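Local structure of L-ribulose 3-epimerase (3VYL) at residues G100-Q114 against V142-L156. The protein catalyses the epimerisation of ketoses at the C3 position, interconverting L-ribulose and L-xylulose most efficiently, and binds a manganese ion. Residues are numbered along the deposited sequence; the frame is centred on the assembly and turned at random.
Sequences GRKVAGILSAGHGLQ and VTLNLEIVNRFESNL. With MN (manganese (II) ion), chain I.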
# COMPACT_ATOMS: atom_id res chain seq x y z
N GLY A 100 31.73 -21.52 3.82
CA GLY A 100 30.81 -20.43 3.57
C GLY A 100 31.52 -19.33 2.81
O GLY A 100 32.75 -19.24 2.82
N ARG A 101 30.73 -18.47 2.17
CA ARG A 101 31.26 -17.42 1.30
C ARG A 101 31.03 -16.00 1.86
O ARG A 101 31.69 -15.05 1.43
CB ARG A 101 30.69 -17.57 -0.12
CG ARG A 101 29.36 -18.32 -0.18
CD ARG A 101 29.15 -19.08 -1.49
NE ARG A 101 28.47 -18.35 -2.58
CZ ARG A 101 27.66 -17.29 -2.46
NH1 ARG A 101 27.36 -16.77 -1.27
NH2 ARG A 101 27.13 -16.74 -3.55
N LYS A 102 30.12 -15.88 2.82
CA LYS A 102 29.75 -14.57 3.39
C LYS A 102 29.96 -14.43 4.90
O LYS A 102 29.50 -15.26 5.69
CB LYS A 102 28.27 -14.25 3.08
CG LYS A 102 27.85 -14.40 1.64
CD LYS A 102 26.39 -14.03 1.46
CE LYS A 102 25.98 -14.07 -0.01
NZ LYS A 102 26.66 -13.04 -0.83
N VAL A 103 30.65 -13.35 5.29
CA VAL A 103 30.61 -12.85 6.67
C VAL A 103 29.75 -11.58 6.68
O VAL A 103 30.09 -10.58 6.04
CB VAL A 103 32.02 -12.52 7.23
CG1 VAL A 103 31.92 -11.85 8.60
CG2 VAL A 103 32.87 -13.78 7.36
N ALA A 104 28.68 -11.60 7.45
CA ALA A 104 27.72 -10.51 7.51
C ALA A 104 27.45 -9.97 8.92
O ALA A 104 28.06 -10.39 9.85
CB ALA A 104 26.43 -10.94 6.84
N GLY A 105 26.55 -9.03 9.08
CA GLY A 105 26.25 -8.50 10.38
C GLY A 105 26.75 -7.10 10.57
O GLY A 105 27.04 -6.43 9.62
N ILE A 106 26.82 -6.66 11.80
CA ILE A 106 27.31 -5.34 12.09
C ILE A 106 28.78 -5.43 12.28
O ILE A 106 29.27 -5.90 13.25
CB ILE A 106 26.67 -4.78 13.35
CG1 ILE A 106 25.19 -5.09 13.36
CG2 ILE A 106 26.79 -3.28 13.39
CD1 ILE A 106 24.44 -4.15 14.24
N LEU A 107 29.47 -4.93 11.29
CA LEU A 107 30.85 -5.16 11.08
C LEU A 107 31.56 -3.87 11.10
O LEU A 107 32.74 -3.83 11.00
CB LEU A 107 31.00 -5.77 9.71
CG LEU A 107 31.14 -7.26 9.55
CD1 LEU A 107 30.12 -8.07 10.27
CD2 LEU A 107 31.08 -7.60 8.10
N SER A 108 30.82 -2.79 11.18
CA SER A 108 31.40 -1.45 11.01
C SER A 108 31.57 -0.64 12.29
O SER A 108 32.23 0.40 12.27
CB SER A 108 30.53 -0.65 10.05
OG SER A 108 29.16 -0.99 10.23
N ALA A 109 30.95 -1.09 13.37
CA ALA A 109 30.92 -0.35 14.62
C ALA A 109 30.23 -1.21 15.67
O ALA A 109 29.72 -2.30 15.35
CB ALA A 109 30.17 0.95 14.43
N GLY A 110 30.20 -0.76 16.92
CA GLY A 110 29.58 -1.57 17.97
C GLY A 110 28.09 -1.77 17.74
O GLY A 110 27.39 -0.83 17.36
N HIS A 111 27.61 -3.00 17.94
CA HIS A 111 26.17 -3.32 17.98
C HIS A 111 25.53 -2.86 19.26
O HIS A 111 25.79 -3.40 20.34
CB HIS A 111 25.96 -4.83 17.81
CG HIS A 111 24.50 -5.24 17.65
ND1 HIS A 111 24.07 -6.51 17.82
CD2 HIS A 111 23.37 -4.49 17.31
CE1 HIS A 111 22.75 -6.57 17.59
NE2 HIS A 111 22.32 -5.34 17.29
N GLY A 112 24.68 -1.84 19.17
CA GLY A 112 24.01 -1.35 20.36
C GLY A 112 23.71 0.13 20.28
O GLY A 112 24.12 0.80 19.34
N LEU A 113 22.96 0.63 21.27
CA LEU A 113 22.69 2.05 21.38
C LEU A 113 23.94 2.76 21.87
O LEU A 113 24.47 2.44 22.92
CB LEU A 113 21.50 2.33 22.31
CG LEU A 113 21.13 3.81 22.53
CD1 LEU A 113 20.93 4.58 21.23
CD2 LEU A 113 19.89 3.92 23.39
N GLN A 114 24.39 3.73 21.08
CA GLN A 114 25.61 4.47 21.39
C GLN A 114 25.32 5.71 22.19
O GLN A 114 24.28 6.34 22.01
CB GLN A 114 26.37 4.84 20.11
CG GLN A 114 26.78 3.66 19.25
CD GLN A 114 27.43 2.54 20.04
OE1 GLN A 114 27.15 1.37 19.80
NE2 GLN A 114 28.31 2.90 20.98
N VAL A 142 36.06 -15.27 0.93
CA VAL A 142 34.82 -14.77 1.56
C VAL A 142 34.62 -13.27 1.38
O VAL A 142 35.57 -12.49 1.39
CB VAL A 142 34.69 -15.13 3.07
CG1 VAL A 142 34.73 -16.64 3.29
CG2 VAL A 142 35.72 -14.40 3.92
N THR A 143 33.36 -12.88 1.23
CA THR A 143 33.00 -11.47 1.08
C THR A 143 32.64 -10.86 2.44
O THR A 143 32.21 -11.57 3.34
CB THR A 143 31.79 -11.35 0.15
OG1 THR A 143 30.75 -12.24 0.61
CG2 THR A 143 32.17 -11.74 -1.27
N LEU A 144 32.86 -9.56 2.59
CA LEU A 144 32.35 -8.84 3.76
C LEU A 144 31.08 -8.05 3.39
O LEU A 144 31.10 -7.18 2.51
CB LEU A 144 33.40 -7.88 4.35
CG LEU A 144 34.74 -8.28 4.98
CD1 LEU A 144 35.42 -7.05 5.56
CD2 LEU A 144 34.64 -9.38 6.04
N ASN A 145 29.98 -8.36 4.07
CA ASN A 145 28.73 -7.65 3.85
C ASN A 145 28.33 -6.86 5.09
O ASN A 145 27.98 -7.43 6.12
CB ASN A 145 27.62 -8.62 3.44
CG ASN A 145 28.11 -9.65 2.45
OD1 ASN A 145 28.82 -10.59 2.83
ND2 ASN A 145 27.75 -9.49 1.18
N LEU A 146 28.40 -5.54 4.95
CA LEU A 146 28.14 -4.60 6.03
C LEU A 146 26.65 -4.46 6.32
O LEU A 146 25.93 -3.92 5.47
CB LEU A 146 28.71 -3.25 5.63
CG LEU A 146 30.11 -2.86 6.10
CD1 LEU A 146 31.13 -3.99 6.04
CD2 LEU A 146 30.58 -1.64 5.31
N GLU A 147 26.18 -4.92 7.49
CA GLU A 147 24.75 -4.76 7.82
C GLU A 147 24.44 -3.33 8.17
O GLU A 147 25.13 -2.69 8.98
CB GLU A 147 24.20 -5.72 8.88
CG GLU A 147 22.67 -5.82 8.82
CD GLU A 147 22.04 -6.84 9.76
OE1 GLU A 147 22.75 -7.57 10.47
OE2 GLU A 147 20.79 -6.91 9.81
N ILE A 148 23.39 -2.84 7.52
CA ILE A 148 22.85 -1.51 7.72
C ILE A 148 21.71 -1.64 8.72
O ILE A 148 20.77 -2.39 8.49
CB ILE A 148 22.32 -0.96 6.40
CG1 ILE A 148 23.39 -1.07 5.31
CG2 ILE A 148 21.82 0.47 6.56
CD1 ILE A 148 24.67 -0.29 5.57
N VAL A 149 21.81 -0.93 9.83
CA VAL A 149 20.87 -1.12 10.94
C VAL A 149 20.25 0.18 11.42
O VAL A 149 20.70 1.27 11.07
CB VAL A 149 21.51 -1.90 12.13
CG1 VAL A 149 21.92 -3.30 11.69
CG2 VAL A 149 22.69 -1.15 12.71
N ASN A 150 19.20 0.05 12.24
CA ASN A 150 18.48 1.21 12.73
C ASN A 150 19.28 1.98 13.79
O ASN A 150 20.19 1.44 14.41
CB ASN A 150 17.10 0.80 13.25
CG ASN A 150 17.16 0.08 14.58
OD1 ASN A 150 17.42 0.70 15.62
ND2 ASN A 150 16.93 -1.23 14.57
N ARG A 151 18.90 3.24 13.97
CA ARG A 151 19.58 4.17 14.89
C ARG A 151 19.91 3.60 16.27
O ARG A 151 20.93 3.97 16.84
CB ARG A 151 18.74 5.42 15.05
CG ARG A 151 17.32 5.16 15.51
CD ARG A 151 16.44 6.33 15.19
NE ARG A 151 16.34 6.56 13.74
CZ ARG A 151 15.63 7.55 13.20
NH1 ARG A 151 14.96 8.41 13.98
NH2 ARG A 151 15.59 7.68 11.88
N PHE A 152 19.04 2.73 16.78
CA PHE A 152 19.20 2.15 18.12
C PHE A 152 20.19 0.98 18.20
O PHE A 152 20.53 0.55 19.30
CB PHE A 152 17.84 1.69 18.69
CG PHE A 152 16.79 2.78 18.70
CD1 PHE A 152 16.80 3.77 19.68
CD2 PHE A 152 15.79 2.80 17.74
CE1 PHE A 152 15.84 4.76 19.71
CE2 PHE A 152 14.82 3.79 17.75
CZ PHE A 152 14.85 4.78 18.73
N GLU A 153 20.66 0.50 17.07
CA GLU A 153 21.61 -0.57 17.07
C GLU A 153 23.03 -0.22 16.60
O GLU A 153 23.95 -0.94 16.86
CB GLU A 153 21.01 -1.74 16.34
CG GLU A 153 19.66 -2.14 16.89
CD GLU A 153 19.28 -3.53 16.56
OE1 GLU A 153 20.16 -4.32 16.36
OE2 GLU A 153 18.12 -3.87 16.48
N SER A 154 23.19 0.88 15.90
CA SER A 154 24.47 1.42 15.60
C SER A 154 24.28 2.89 15.36
O SER A 154 23.21 3.32 15.07
CB SER A 154 25.03 0.81 14.34
OG SER A 154 26.31 1.31 14.06
N ASN A 155 25.34 3.66 15.47
CA ASN A 155 25.20 5.05 15.16
C ASN A 155 25.84 5.45 13.88
O ASN A 155 25.90 6.60 13.57
CB ASN A 155 25.66 5.92 16.31
CG ASN A 155 27.12 5.86 16.54
OD1 ASN A 155 27.78 5.00 16.08
ND2 ASN A 155 27.61 6.77 17.28
N LEU A 156 26.33 4.50 13.12
CA LEU A 156 27.07 4.85 11.95
C LEU A 156 26.36 4.60 10.65
O LEU A 156 26.04 5.51 9.97
CB LEU A 156 28.40 4.11 11.96
CG LEU A 156 29.60 4.61 11.18
CD1 LEU A 156 29.99 5.98 11.62
CD2 LEU A 156 30.74 3.67 11.43
MN MN I . 19.54 -8.53 10.26
O HOH W 1 28.44 -10.98 -0.89
O HOH W 2 27.97 -3.36 9.35
O HOH W 3 27.52 0.84 11.27
O HOH W 4 23.09 3.18 18.26
O HOH W 5 20.07 -8.14 12.54
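His111 and Glu153 lie side by side and point the same way. NE2 of His111 donates to OE1 of Glu153 at 2.6 Å. The carboxylate oxygen sits near the ring plane and is met on its anti side, with NE2 27° out of the carboxylate plane; the two planes are 26° apart. CG of His111 is anti to the backbone N (chi1 -172°), which carries the imidazole back toward Glu153, edge first. A leucine in place of His111 would probably leave OE1 of Glu153 without this donor and the carboxylate freer to turn. Beside this pair, N of Gly112 donates to O of Glu153. The Ile106 side chain crosses that of Val149 at about a right angle, and its CD1 touches Val149 CG1 at 3.7 Å.

Strands 102-104 and 143-147 are parallel neighbours in the TIM barrel, joined by helix 120-139 in a beta-alpha-beta unit. N of Val103 donates to O of Thr143, and N of Asn145 to O of Val103 at 3.0 Å. On one face, Lys102 runs alongside Thr143. One water accepts from NZ of Lys102 and ND2 of Asn145; NZ also forms a salt bridge with Asp236 and a hydrogen bond to O of Gly203.

N of Glu147 donates to O of Gly105. The Glu147 side chain is extended, and its OE2 binds manganese at 2.1 Å. Asp180, His206 and Glu241 also bind the metal. Beyond the strands, Phe152 stacks on Phe152 of a second subunit.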